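Local atomic coordinates of MmeI (Methylophilus methylotrophus, PDB entry 5HR4), a protein that is a type IIL restriction-modification enzyme that binds specific DNA and probably methylates adenine at N6 using S-adenosyl-L-methionine. Residues A[716-721]-A[730-735]; A[690-695]-A[737-742]; A[670-675]-A[698-703]; A[774-779]-A[811-816]. One frame throughout, in Å; residues are numbered along the deposited sequence.

Contact 1: A[716-721]-A[730-735]; sequences EFRLKS and ASTPMK. With nucleotides of chain C.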
# COMPACT_ATOMS: atom_id res chain seq x y z
N GLU A 716 -21.63 -25.93 12.68
CA GLU A 716 -22.06 -25.59 11.33
C GLU A 716 -21.18 -24.52 10.74
O GLU A 716 -20.80 -24.59 9.56
CB GLU A 716 -23.51 -25.14 11.33
CG GLU A 716 -24.44 -26.34 11.35
CD GLU A 716 -25.75 -26.08 12.05
OE1 GLU A 716 -25.94 -24.95 12.57
OE2 GLU A 716 -26.59 -27.01 12.08
N PHE A 717 -20.83 -23.51 11.54
CA PHE A 717 -19.93 -22.47 11.06
C PHE A 717 -18.58 -23.06 10.73
O PHE A 717 -18.00 -22.78 9.67
CB PHE A 717 -19.80 -21.34 12.09
CG PHE A 717 -18.65 -20.39 11.83
CD1 PHE A 717 -18.81 -19.27 11.03
CD2 PHE A 717 -17.40 -20.64 12.40
CE1 PHE A 717 -17.72 -18.39 10.77
CE2 PHE A 717 -16.32 -19.77 12.16
CZ PHE A 717 -16.48 -18.64 11.34
N ARG A 718 -18.06 -23.92 11.62
CA ARG A 718 -16.72 -24.45 11.39
C ARG A 718 -16.65 -25.30 10.12
O ARG A 718 -15.62 -25.29 9.44
CB ARG A 718 -16.24 -25.23 12.61
CG ARG A 718 -15.07 -24.55 13.32
CD ARG A 718 -15.29 -24.35 14.80
NE ARG A 718 -14.56 -25.32 15.60
CZ ARG A 718 -14.32 -25.19 16.90
NH1 ARG A 718 -14.74 -24.12 17.57
NH2 ARG A 718 -13.64 -26.14 17.55
N LEU A 719 -17.74 -26.00 9.76
CA LEU A 719 -17.69 -26.82 8.54
C LEU A 719 -17.68 -25.96 7.29
O LEU A 719 -16.99 -26.29 6.31
CB LEU A 719 -18.86 -27.80 8.46
CG LEU A 719 -18.90 -28.98 9.42
CD1 LEU A 719 -20.32 -29.50 9.39
CD2 LEU A 719 -17.89 -30.06 9.05
N LYS A 720 -18.40 -24.84 7.29
CA LYS A 720 -18.34 -23.91 6.16
C LYS A 720 -16.95 -23.31 5.94
O LYS A 720 -16.76 -22.61 4.94
CB LYS A 720 -19.35 -22.77 6.34
CG LYS A 720 -20.80 -23.16 6.56
CD LYS A 720 -21.74 -21.98 6.27
CE LYS A 720 -22.84 -21.81 7.33
NZ LYS A 720 -22.46 -20.87 8.46
N SER A 721 -15.99 -23.55 6.83
CA SER A 721 -14.70 -22.86 6.73
C SER A 721 -14.00 -23.26 5.44
O SER A 721 -14.38 -24.20 4.76
CB SER A 721 -13.80 -23.18 7.91
OG SER A 721 -12.58 -22.46 7.81
N ALA A 730 -14.44 -28.86 13.52
CA ALA A 730 -15.89 -28.90 13.67
C ALA A 730 -16.35 -30.12 14.46
O ALA A 730 -17.44 -30.08 15.05
CB ALA A 730 -16.55 -28.88 12.30
N SER A 731 -15.57 -31.19 14.47
CA SER A 731 -15.91 -32.44 15.14
C SER A 731 -15.40 -32.48 16.59
O SER A 731 -15.36 -33.56 17.19
CB SER A 731 -15.33 -33.61 14.36
OG SER A 731 -13.92 -33.50 14.32
N THR A 732 -14.96 -31.34 17.12
CA THR A 732 -14.83 -31.10 18.56
C THR A 732 -15.48 -29.75 18.81
O THR A 732 -14.79 -28.76 19.10
CB THR A 732 -13.37 -31.08 19.02
OG1 THR A 732 -12.60 -30.40 18.02
CG2 THR A 732 -12.84 -32.49 19.20
N PRO A 733 -16.80 -29.66 18.63
CA PRO A 733 -17.43 -28.34 18.56
C PRO A 733 -17.63 -27.66 19.90
O PRO A 733 -18.16 -26.55 19.92
CB PRO A 733 -18.77 -28.66 17.90
CG PRO A 733 -19.08 -29.98 18.44
CD PRO A 733 -17.78 -30.73 18.42
N MET A 734 -17.26 -28.26 21.02
CA MET A 734 -17.45 -27.54 22.28
C MET A 734 -16.15 -27.00 22.85
O MET A 734 -16.18 -26.31 23.87
CB MET A 734 -18.16 -28.42 23.32
CG MET A 734 -17.79 -29.87 23.35
SD MET A 734 -18.83 -30.64 24.61
CE MET A 734 -17.71 -30.72 26.01
N LYS A 735 -15.03 -27.28 22.21
CA LYS A 735 -13.73 -26.82 22.65
C LYS A 735 -13.26 -25.73 21.70
O LYS A 735 -13.54 -25.79 20.50
CB LYS A 735 -12.72 -27.97 22.69
CG LYS A 735 -12.96 -28.96 23.82
CD LYS A 735 -11.98 -30.12 23.79
CE LYS A 735 -12.55 -31.32 24.57
NZ LYS A 735 -13.79 -31.92 23.96
P DG C 10 -11.22 -19.62 9.41
OP1 DG C 10 -12.62 -20.06 9.21
OP2 DG C 10 -10.36 -20.52 10.21
O5' DG C 10 -10.46 -19.33 8.03
C5' DG C 10 -10.57 -18.04 7.40
C4' DG C 10 -9.33 -17.68 6.58
O4' DG C 10 -8.32 -17.11 7.45
C3' DG C 10 -8.63 -18.84 5.87
O3' DG C 10 -7.98 -18.35 4.74
C2' DG C 10 -7.61 -19.29 6.91
C1' DG C 10 -7.18 -17.95 7.49
N9 DG C 10 -6.70 -18.02 8.86
C8 DG C 10 -7.27 -18.69 9.90
N7 DG C 10 -6.62 -18.56 11.03
C5 DG C 10 -5.55 -17.74 10.71
C6 DG C 10 -4.50 -17.24 11.53
O6 DG C 10 -4.31 -17.46 12.75
N1 DG C 10 -3.61 -16.43 10.79
C2 DG C 10 -3.73 -16.15 9.44
N2 DG C 10 -2.80 -15.38 8.91
N3 DG C 10 -4.71 -16.61 8.68
C4 DG C 10 -5.58 -17.40 9.37
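Arg718 reaches from helix 705-719 to the backbone carbonyl of Lys735 rather than to an acidic side chain. Its NH2 donates to Lys735 O at 3.0 Å, with an N-H...O angle of 167°. The carbonyl oxygen lies in the guanidinium plane, at its edge, and the C=O points almost straight at the nitrogen. Two bends, at chi2 (127°) and chi3 (103°), steer the guanidinium toward the loop, where Pro733 CA sits over one of its faces. Arginine suits this place because several N-H groups can serve carbonyls at once: NH2 also bonds Ser729 O, and NH1 reaches Thr647 O. The group is buried, so these bonds would help to offset the cost of burying its charge and would fix its rotation.

Close to the helix the contact turns apolar. Arg718 CB rests on Ala730 CB at 3.7 Å, and Leu719 CD2 meets the same methyl at 3.7 Å. Alanine is small enough to let the two backbones approach, with the CA atoms of Arg718 and Ala730 only 5.1 Å apart. Beyond the helix, Ser721 OG donates to OP1 of DG10 of chain C at 2.8 Å. Segment 716-721, which touches the DNA phosphate, is thus tied by one arginine to the end of the type I beta turn Thr732-Lys735, in the loop that follows helix 724-729 of the target recognition domain.

Contact 2: A[690-695]-A[737-742]; sequences CLWLDG and FYISQP. With nucleotides of chain B.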
# COMPACT_ATOMS: atom_id res chain seq x y z
N CYS A 690 -17.29 -16.09 28.20
CA CYS A 690 -17.35 -17.22 27.29
C CYS A 690 -17.93 -18.45 27.99
O CYS A 690 -17.79 -18.61 29.20
CB CYS A 690 -15.96 -17.57 26.73
SG CYS A 690 -14.75 -18.20 27.94
N LEU A 691 -18.59 -19.30 27.20
CA LEU A 691 -18.91 -20.68 27.58
C LEU A 691 -17.63 -21.51 27.49
O LEU A 691 -17.15 -21.77 26.39
CB LEU A 691 -19.96 -21.27 26.65
CG LEU A 691 -21.39 -21.42 27.14
CD1 LEU A 691 -21.44 -21.86 28.59
CD2 LEU A 691 -22.04 -20.10 27.00
N TRP A 692 -17.09 -21.94 28.63
CA TRP A 692 -15.82 -22.68 28.64
C TRP A 692 -16.12 -24.15 28.90
O TRP A 692 -16.37 -24.56 30.04
CB TRP A 692 -14.85 -22.10 29.67
CG TRP A 692 -13.52 -22.75 29.62
CD1 TRP A 692 -13.01 -23.65 30.52
CD2 TRP A 692 -12.52 -22.58 28.62
NE1 TRP A 692 -11.75 -24.04 30.14
CE2 TRP A 692 -11.43 -23.39 28.97
CE3 TRP A 692 -12.44 -21.80 27.45
CZ2 TRP A 692 -10.26 -23.46 28.20
CZ3 TRP A 692 -11.29 -21.86 26.69
CH2 TRP A 692 -10.21 -22.69 27.07
N LEU A 693 -16.03 -24.96 27.84
CA LEU A 693 -16.47 -26.35 27.85
C LEU A 693 -15.33 -27.36 27.80
O LEU A 693 -15.61 -28.56 27.81
CB LEU A 693 -17.42 -26.59 26.68
CG LEU A 693 -18.57 -25.60 26.73
CD1 LEU A 693 -19.36 -25.62 25.45
CD2 LEU A 693 -19.46 -25.92 27.92
N ASP A 694 -14.07 -26.91 27.75
CA ASP A 694 -12.94 -27.83 27.87
C ASP A 694 -13.09 -28.67 29.13
O ASP A 694 -13.03 -28.15 30.25
CB ASP A 694 -11.60 -27.07 27.88
CG ASP A 694 -10.39 -27.98 27.66
OD1 ASP A 694 -10.46 -28.87 26.77
OD2 ASP A 694 -9.38 -27.82 28.37
N GLY A 695 -13.33 -29.96 28.95
CA GLY A 695 -13.51 -30.87 30.06
C GLY A 695 -14.87 -30.77 30.71
O GLY A 695 -14.98 -30.77 31.95
N PHE A 737 -10.90 -23.68 19.26
CA PHE A 737 -10.03 -24.19 18.20
C PHE A 737 -8.60 -24.38 18.69
O PHE A 737 -8.00 -25.43 18.47
CB PHE A 737 -10.08 -23.24 17.01
CG PHE A 737 -9.06 -23.54 15.96
CD1 PHE A 737 -7.88 -22.84 15.91
CD2 PHE A 737 -9.30 -24.51 15.00
CE1 PHE A 737 -6.94 -23.10 14.94
CE2 PHE A 737 -8.36 -24.79 14.01
CZ PHE A 737 -7.19 -24.08 13.98
N TYR A 738 -8.00 -23.36 19.31
CA TYR A 738 -6.72 -23.53 19.98
C TYR A 738 -6.89 -23.17 21.45
O TYR A 738 -7.47 -22.13 21.77
CB TYR A 738 -5.63 -22.67 19.35
CG TYR A 738 -4.28 -22.78 20.04
CD1 TYR A 738 -3.56 -23.97 20.01
CD2 TYR A 738 -3.72 -21.68 20.71
CE1 TYR A 738 -2.32 -24.07 20.64
CE2 TYR A 738 -2.47 -21.77 21.34
CZ TYR A 738 -1.78 -22.97 21.30
OH TYR A 738 -0.56 -23.08 21.92
N ILE A 739 -6.41 -24.05 22.32
CA ILE A 739 -6.56 -23.92 23.77
C ILE A 739 -5.17 -23.88 24.38
O ILE A 739 -4.33 -24.74 24.08
CB ILE A 739 -7.40 -25.06 24.38
CG1 ILE A 739 -8.86 -24.98 23.95
CG2 ILE A 739 -7.35 -25.01 25.89
CD1 ILE A 739 -9.79 -25.91 24.73
N SER A 740 -4.93 -22.88 25.21
CA SER A 740 -3.64 -22.71 25.87
C SER A 740 -3.76 -22.42 27.35
O SER A 740 -2.75 -22.49 28.04
CB SER A 740 -2.85 -21.58 25.21
OG SER A 740 -3.62 -20.39 25.19
N GLN A 741 -4.97 -22.12 27.85
CA GLN A 741 -5.26 -21.75 29.23
C GLN A 741 -4.32 -22.41 30.23
O GLN A 741 -4.16 -23.63 30.21
CB GLN A 741 -6.71 -22.11 29.57
CG GLN A 741 -7.20 -21.58 30.90
CD GLN A 741 -7.14 -20.07 30.95
OE1 GLN A 741 -7.05 -19.41 29.91
NE2 GLN A 741 -7.17 -19.51 32.15
N PRO A 742 -3.67 -21.63 31.08
CA PRO A 742 -2.79 -22.21 32.11
C PRO A 742 -3.58 -22.64 33.34
O PRO A 742 -4.80 -22.45 33.43
CB PRO A 742 -1.84 -21.06 32.44
CG PRO A 742 -2.30 -19.87 31.60
CD PRO A 742 -3.65 -20.16 31.08
P DA B 2 1.63 -25.72 21.44
OP1 DA B 2 2.99 -26.12 21.88
OP2 DA B 2 0.68 -25.18 22.45
O5' DA B 2 1.66 -24.62 20.25
C5' DA B 2 2.79 -24.54 19.35
C4' DA B 2 2.66 -23.36 18.37
O4' DA B 2 1.81 -23.71 17.24
C3' DA B 2 2.08 -22.05 18.94
O3' DA B 2 2.86 -20.96 18.45
C2' DA B 2 0.67 -22.03 18.33
C1' DA B 2 0.98 -22.62 16.97
N9 DA B 2 -0.19 -23.06 16.19
C8 DA B 2 -1.32 -23.69 16.65
N7 DA B 2 -2.18 -23.97 15.69
C5 DA B 2 -1.56 -23.50 14.54
C6 DA B 2 -1.94 -23.49 13.17
N6 DA B 2 -3.09 -23.99 12.72
N1 DA B 2 -1.09 -22.94 12.28
C2 DA B 2 0.05 -22.43 12.73
N3 DA B 2 0.52 -22.39 13.97
C4 DA B 2 -0.34 -22.94 14.83
P DT B 3 3.14 -19.67 19.36
OP1 DT B 3 4.31 -18.93 18.82
OP2 DT B 3 3.28 -20.16 20.75
O5' DT B 3 1.79 -18.80 19.19
C5' DT B 3 1.71 -17.66 18.30
C4' DT B 3 1.99 -18.03 16.85
O4' DT B 3 1.03 -19.03 16.39
C3' DT B 3 1.87 -16.86 15.86
O3' DT B 3 2.84 -16.99 14.84
C2' DT B 3 0.47 -17.08 15.29
C1' DT B 3 0.48 -18.59 15.16
N1 DT B 3 -0.85 -19.19 14.99
C2 DT B 3 -1.37 -19.34 13.72
O2 DT B 3 -0.79 -18.97 12.72
N3 DT B 3 -2.60 -19.93 13.66
C4 DT B 3 -3.35 -20.40 14.73
O4 DT B 3 -4.45 -20.92 14.57
C5 DT B 3 -2.75 -20.23 16.03
C7 DT B 3 -3.47 -20.68 17.26
C6 DT B 3 -1.54 -19.64 16.09
P DT B 1 -4.57 -28.37 21.12
OP1 DT B 1 -4.88 -27.45 22.25
OP2 DT B 1 -5.15 -29.73 21.06
O5' DT B 1 -2.97 -28.47 20.97
C5' DT B 1 -2.35 -28.09 19.74
C4' DT B 1 -0.83 -28.27 19.79
O4' DT B 1 -0.40 -29.02 18.63
C3' DT B 1 -0.04 -26.97 19.79
O3' DT B 1 1.03 -27.05 20.75
C2' DT B 1 0.49 -26.83 18.35
C1' DT B 1 0.15 -28.15 17.66
N1 DT B 1 -0.83 -28.01 16.50
C2 DT B 1 -0.47 -27.29 15.37
O2 DT B 1 0.61 -26.73 15.23
N3 DT B 1 -1.43 -27.24 14.39
C4 DT B 1 -2.69 -27.83 14.42
O4 DT B 1 -3.50 -27.73 13.50
C5 DT B 1 -3.00 -28.57 15.62
C7 DT B 1 -4.32 -29.25 15.77
C6 DT B 1 -2.06 -28.63 16.58
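In the target recognition domain, the loop carrying Ile739 and Gln741 lies between bound DNA and Trp692, just past strand 688-691. Trp692 CG is anti to the backbone N (chi1 -175°), which sends the indole out to the loop, where CH2 meets Ile739 CG2 at 3.9 Å. That methyl lies at the ring edge, while Gln741 CB packs near CZ2. Asp694 CB sits over one indole face, toward the rim, and Asp694 CG lies 3.6 Å from Ile739 CD1; branched isoleucine thus fills both places with separate methyls. Phe737 and Tyr738 form a classic beta bulge opposite Lys645, and both rings turn to the DNA. Tyr738 CG packs 3.6 Å from methyl C7 of DT3 of chain B, and Tyr738 OH donates to OP2 of DA2 of chain B, an oxygen in the ring plane, at its edge, though the modelled length is too short to trust. A leucine here, lacking hydroxyl and ring, would probably leave the phosphate without this mate and the DT3 methyl less well packed.

Contact 3: A[670-675]-A[698-703]; sequences EKYFRR and ISEIRA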
# COMPACT_ATOMS: atom_id res chain seq x y z
N GLU A 670 -24.60 -21.80 34.61
CA GLU A 670 -23.68 -20.90 35.29
C GLU A 670 -22.31 -21.54 35.49
O GLU A 670 -21.28 -20.88 35.34
CB GLU A 670 -24.27 -20.42 36.62
N LYS A 671 -22.28 -22.84 35.79
CA LYS A 671 -21.03 -23.53 36.10
C LYS A 671 -20.00 -23.43 34.97
O LYS A 671 -18.81 -23.63 35.21
CB LYS A 671 -21.33 -25.00 36.42
N TYR A 672 -20.44 -23.13 33.74
CA TYR A 672 -19.58 -23.17 32.57
C TYR A 672 -19.17 -21.80 32.04
O TYR A 672 -18.32 -21.73 31.14
CB TYR A 672 -20.26 -23.97 31.45
CG TYR A 672 -20.35 -25.43 31.77
CD1 TYR A 672 -19.20 -26.15 32.10
CD2 TYR A 672 -21.57 -26.09 31.81
CE1 TYR A 672 -19.26 -27.49 32.42
CE2 TYR A 672 -21.64 -27.44 32.13
CZ TYR A 672 -20.48 -28.14 32.44
OH TYR A 672 -20.53 -29.48 32.76
N PHE A 673 -19.75 -20.71 32.54
CA PHE A 673 -19.32 -19.38 32.17
C PHE A 673 -18.04 -19.03 32.89
O PHE A 673 -17.84 -19.37 34.05
CB PHE A 673 -20.38 -18.34 32.52
CG PHE A 673 -21.49 -18.29 31.54
CD1 PHE A 673 -22.58 -19.12 31.69
CD2 PHE A 673 -21.45 -17.42 30.47
CE1 PHE A 673 -23.61 -19.07 30.78
CE2 PHE A 673 -22.47 -17.37 29.55
CZ PHE A 673 -23.55 -18.20 29.71
N ARG A 674 -17.16 -18.34 32.17
CA ARG A 674 -15.94 -17.81 32.75
C ARG A 674 -15.67 -16.48 32.06
O ARG A 674 -16.17 -16.23 30.96
CB ARG A 674 -14.78 -18.81 32.60
CG ARG A 674 -14.81 -20.03 33.55
CD ARG A 674 -13.42 -20.64 33.54
NE ARG A 674 -13.18 -21.71 34.51
CZ ARG A 674 -12.12 -22.52 34.45
NH1 ARG A 674 -11.23 -22.37 33.47
NH2 ARG A 674 -11.95 -23.48 35.34
N ARG A 675 -14.89 -15.62 32.73
CA ARG A 675 -14.59 -14.29 32.18
C ARG A 675 -13.69 -14.41 30.96
O ARG A 675 -12.75 -15.21 30.93
CB ARG A 675 -13.89 -13.41 33.23
CG ARG A 675 -14.78 -12.98 34.38
CD ARG A 675 -14.01 -12.29 35.50
NE ARG A 675 -14.81 -12.25 36.73
CZ ARG A 675 -15.79 -11.37 36.96
NH1 ARG A 675 -16.08 -10.44 36.05
NH2 ARG A 675 -16.47 -11.41 38.09
N ILE A 698 -20.34 -34.59 29.85
CA ILE A 698 -21.33 -34.63 28.78
C ILE A 698 -22.74 -34.86 29.32
O ILE A 698 -23.72 -34.37 28.75
CB ILE A 698 -20.94 -35.70 27.74
CG1 ILE A 698 -21.94 -35.69 26.59
CG2 ILE A 698 -20.82 -37.07 28.40
CD1 ILE A 698 -22.01 -34.35 25.89
N SER A 699 -22.86 -35.61 30.43
CA SER A 699 -24.17 -35.79 31.05
C SER A 699 -24.78 -34.46 31.47
O SER A 699 -26.01 -34.34 31.58
CB SER A 699 -24.07 -36.72 32.26
OG SER A 699 -23.50 -36.03 33.37
N GLU A 700 -23.94 -33.45 31.73
CA GLU A 700 -24.46 -32.14 32.09
C GLU A 700 -24.78 -31.31 30.85
O GLU A 700 -25.74 -30.52 30.88
CB GLU A 700 -23.46 -31.41 32.99
CG GLU A 700 -23.25 -32.06 34.36
CD GLU A 700 -22.24 -31.30 35.20
OE1 GLU A 700 -21.50 -30.48 34.62
OE2 GLU A 700 -22.18 -31.53 36.43
N ILE A 701 -24.04 -31.49 29.75
CA ILE A 701 -24.32 -30.70 28.56
C ILE A 701 -25.57 -31.19 27.83
O ILE A 701 -26.30 -30.39 27.24
CB ILE A 701 -23.08 -30.67 27.64
CG1 ILE A 701 -22.02 -29.72 28.21
CG2 ILE A 701 -23.45 -30.25 26.23
CD1 ILE A 701 -20.89 -29.39 27.24
N ARG A 702 -25.86 -32.50 27.88
CA ARG A 702 -27.09 -33.02 27.27
C ARG A 702 -28.32 -32.34 27.85
O ARG A 702 -29.28 -32.05 27.13
CB ARG A 702 -27.17 -34.53 27.47
N ALA A 703 -28.31 -32.08 29.16
CA ALA A 703 -29.46 -31.48 29.83
C ALA A 703 -29.85 -30.14 29.23
O ALA A 703 -31.04 -29.78 29.23
CB ALA A 703 -29.15 -31.30 31.32
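The contact rests mainly on one polar pairing: Tyr672 OH donates to OE1 of Glu700. The modelled separation is too short to be trusted at this resolution, so the distance is doubtful and no strength should be read from it. The ring and carboxylate planes are turned 66° apart. Glu700 stretches straight beyond CG (chi2 179°), bringing its carboxylate to the phenol, and a long acidic side chain suits an exposed helix position where it must reach for its donor.

Apolar contact is slight, the end of Ile701 leaning toward the tyrosine without close touch. Backbone bonds shape each partner separately: Phe673 N to Glu670 O closes the 3-10 turn, and Arg702 N to Ile698 O belongs to the helix.

Tyr672 stands where that turn enters strand 673-677, with its CB against Leu691 of the adjacent strand 688-691; its hydroxyl therefore joins the sheet to short helix 698-703, whose Ile701 packs inward on Ala696 and Met734.

Contact 4: A[774-779]-A[811-816]; sequences ATYHIP and YSASLV. With nucleotides of chain B; nucleotides of chain C.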
# COMPACT_ATOMS: atom_id res chain seq x y z
N ALA A 774 -6.16 -12.55 21.02
CA ALA A 774 -5.74 -11.16 20.89
C ALA A 774 -4.78 -10.75 21.98
O ALA A 774 -4.64 -9.55 22.21
CB ALA A 774 -6.96 -10.23 20.91
N THR A 775 -4.15 -11.69 22.66
CA THR A 775 -3.27 -11.41 23.79
C THR A 775 -2.21 -12.49 23.83
O THR A 775 -2.37 -13.56 23.25
CB THR A 775 -4.02 -11.44 25.13
OG1 THR A 775 -4.41 -12.79 25.42
CG2 THR A 775 -5.26 -10.53 25.13
N TYR A 776 -1.13 -12.21 24.54
CA TYR A 776 -0.15 -13.23 24.90
C TYR A 776 -0.12 -13.32 26.42
O TYR A 776 -0.71 -12.48 27.11
CB TYR A 776 1.25 -12.89 24.35
CG TYR A 776 1.38 -13.11 22.87
CD1 TYR A 776 0.80 -12.22 21.97
CD2 TYR A 776 2.03 -14.23 22.36
CE1 TYR A 776 0.89 -12.42 20.60
CE2 TYR A 776 2.13 -14.44 20.99
CZ TYR A 776 1.56 -13.53 20.12
OH TYR A 776 1.66 -13.72 18.75
N HIS A 777 0.56 -14.33 26.96
CA HIS A 777 0.66 -14.42 28.41
C HIS A 777 1.82 -15.32 28.84
O HIS A 777 2.23 -16.23 28.12
CB HIS A 777 -0.64 -14.92 29.03
CG HIS A 777 -0.99 -16.32 28.66
ND1 HIS A 777 -1.59 -16.64 27.46
CD2 HIS A 777 -0.83 -17.49 29.32
CE1 HIS A 777 -1.79 -17.95 27.40
NE2 HIS A 777 -1.34 -18.49 28.52
N ILE A 778 2.34 -15.02 30.03
CA ILE A 778 3.40 -15.77 30.70
C ILE A 778 2.79 -16.41 31.94
O ILE A 778 2.46 -15.70 32.90
CB ILE A 778 4.58 -14.86 31.06
CG1 ILE A 778 5.19 -14.23 29.81
CG2 ILE A 778 5.65 -15.64 31.82
CD1 ILE A 778 6.49 -13.49 30.06
N PRO A 779 2.60 -17.73 31.97
CA PRO A 779 1.97 -18.35 33.14
C PRO A 779 2.87 -18.30 34.36
O PRO A 779 4.08 -18.56 34.28
CB PRO A 779 1.70 -19.79 32.68
CG PRO A 779 2.59 -20.02 31.52
CD PRO A 779 2.75 -18.68 30.85
N TYR A 811 2.21 -6.99 19.08
CA TYR A 811 3.18 -7.79 19.80
C TYR A 811 3.20 -9.19 19.21
O TYR A 811 2.24 -9.64 18.59
CB TYR A 811 2.83 -7.84 21.29
CG TYR A 811 4.01 -8.23 22.15
CD1 TYR A 811 4.33 -9.56 22.35
CD2 TYR A 811 4.82 -7.25 22.75
CE1 TYR A 811 5.42 -9.92 23.13
CE2 TYR A 811 5.92 -7.61 23.53
CZ TYR A 811 6.21 -8.94 23.72
OH TYR A 811 7.29 -9.33 24.47
N SER A 812 4.32 -9.88 19.40
CA SER A 812 4.30 -11.30 19.11
C SER A 812 5.48 -11.96 19.82
O SER A 812 6.60 -11.46 19.75
CB SER A 812 4.37 -11.58 17.62
OG SER A 812 5.70 -11.41 17.18
N ALA A 813 5.20 -13.10 20.46
CA ALA A 813 6.21 -13.78 21.27
C ALA A 813 7.45 -14.12 20.46
O ALA A 813 8.57 -13.92 20.93
CB ALA A 813 5.61 -15.04 21.88
N SER A 814 7.28 -14.60 19.23
CA SER A 814 8.44 -15.08 18.48
C SER A 814 9.29 -13.96 17.89
O SER A 814 10.46 -14.19 17.58
CB SER A 814 7.99 -16.03 17.36
OG SER A 814 7.32 -15.33 16.34
N LEU A 815 8.75 -12.75 17.72
CA LEU A 815 9.51 -11.66 17.12
C LEU A 815 10.11 -10.70 18.14
O LEU A 815 11.22 -10.21 17.95
CB LEU A 815 8.63 -10.86 16.15
CG LEU A 815 8.48 -11.39 14.73
CD1 LEU A 815 7.34 -10.65 14.06
CD2 LEU A 815 9.77 -11.20 13.94
N VAL A 816 9.39 -10.42 19.22
CA VAL A 816 9.82 -9.46 20.22
C VAL A 816 10.48 -10.18 21.39
O VAL A 816 11.71 -10.21 21.50
CB VAL A 816 8.62 -8.64 20.73
CG1 VAL A 816 9.10 -7.52 21.65
CG2 VAL A 816 7.82 -8.11 19.55
P DC B 4 4.31 -16.36 14.98
OP1 DC B 4 5.31 -17.38 14.60
OP2 DC B 4 4.40 -15.66 16.28
O5' DC B 4 4.33 -15.28 13.84
C5' DC B 4 4.14 -13.90 14.16
C4' DC B 4 3.56 -13.23 12.95
O4' DC B 4 2.33 -13.89 12.59
C3' DC B 4 3.26 -11.74 13.07
O3' DC B 4 3.82 -11.08 11.92
C2' DC B 4 1.72 -11.68 13.11
C1' DC B 4 1.29 -12.97 12.42
N1 DC B 4 0.03 -13.60 12.99
C2 DC B 4 -0.78 -14.37 12.15
O2 DC B 4 -0.46 -14.50 10.96
N3 DC B 4 -1.89 -14.96 12.66
C4 DC B 4 -2.19 -14.81 13.94
N4 DC B 4 -3.30 -15.40 14.39
C5 DC B 4 -1.38 -14.03 14.82
C6 DC B 4 -0.28 -13.45 14.31
P DT C 7 -8.42 -6.86 20.16
OP1 DT C 7 -8.69 -7.43 21.50
OP2 DT C 7 -7.12 -7.15 19.51
O5' DT C 7 -9.60 -7.29 19.21
C5' DT C 7 -10.87 -6.72 19.46
C4' DT C 7 -11.95 -7.45 18.67
O4' DT C 7 -11.76 -7.20 17.26
C3' DT C 7 -11.98 -8.97 18.81
O3' DT C 7 -13.30 -9.39 18.55
C2' DT C 7 -11.05 -9.38 17.68
C1' DT C 7 -11.52 -8.42 16.60
N1 DT C 7 -10.54 -8.16 15.56
C2 DT C 7 -10.87 -8.41 14.25
O2 DT C 7 -11.94 -8.87 13.91
N3 DT C 7 -9.89 -8.10 13.35
C4 DT C 7 -8.65 -7.56 13.63
O4 DT C 7 -7.83 -7.31 12.75
C5 DT C 7 -8.38 -7.30 15.03
C7 DT C 7 -7.07 -6.72 15.45
C6 DT C 7 -9.33 -7.61 15.92
O HOH W 1 0.60 -11.66 17.03
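The Tyr776 ring has Ala813 N and Ser812 C over one face and a water in its plane at the hydroxyl edge, while Tyr811 O approaches at a slant. On the other segment, the Tyr811 ring carries Val816 CB on one face. Tyr776 belongs to strand 775-779 of the four-stranded antiparallel sheet in the target recognition domain, and the ring bridges from that sheet to the loop 811-816. With CG anti to the carbonyl carbon (chi1 -74°), it lies along the backbone of this loop, CE2 coming within 3.4 Å of Ala813 N and 3.6 Å of Ala813 CB. A flat ring suits this place, since it can lie against peptide groups, and the small Ser812 and Ala813 allow the approach.

Burial of the hydroxyl is paid for by the water, which accepts from Tyr776 OH at 2.9 Å and donates to Tyr811 O at 3.0 Å. A phenylalanine in place of Tyr776 would probably keep the face contact but leave this water without its donor and Tyr811 O less firmly bridged.

The loop then folds into a helical turn in which Ser812 O accepts from both Leu815 N and Val816 N. This turn carries a serine to the DNA: with OG set between the backbone N and the carbonyl carbon, Ser814 donates to OP2 of DC4 of chain B at 2.9 Å.

Overall arrangement
All four contacts lie in the target recognition domain, but they differ in depth. Contact 4 is buried, contacts 1 and 2 are partly so, and contact 3 is on the surface, some 11 Å from the DNA at its nearest atom. Contacts 2 and 3 share a sheet: strands 688-691 and 673-677 are neighbours, probably bonded through Trp692 N and Tyr672 O. Met734 of contact 1 packs on both Leu693 and Ile701, while Pro742 of contact 2 touches His777 of contact 4. The chemistry runs from a guanidinium meeting a carbonyl (1) and apolar edges (2) to a lone phenol-carboxylate pair (3) and a water-bridged ring (4). Contacts 1 and 4, and with a doubtful length contact 2, each offer a hydroxyl to a DNA phosphate.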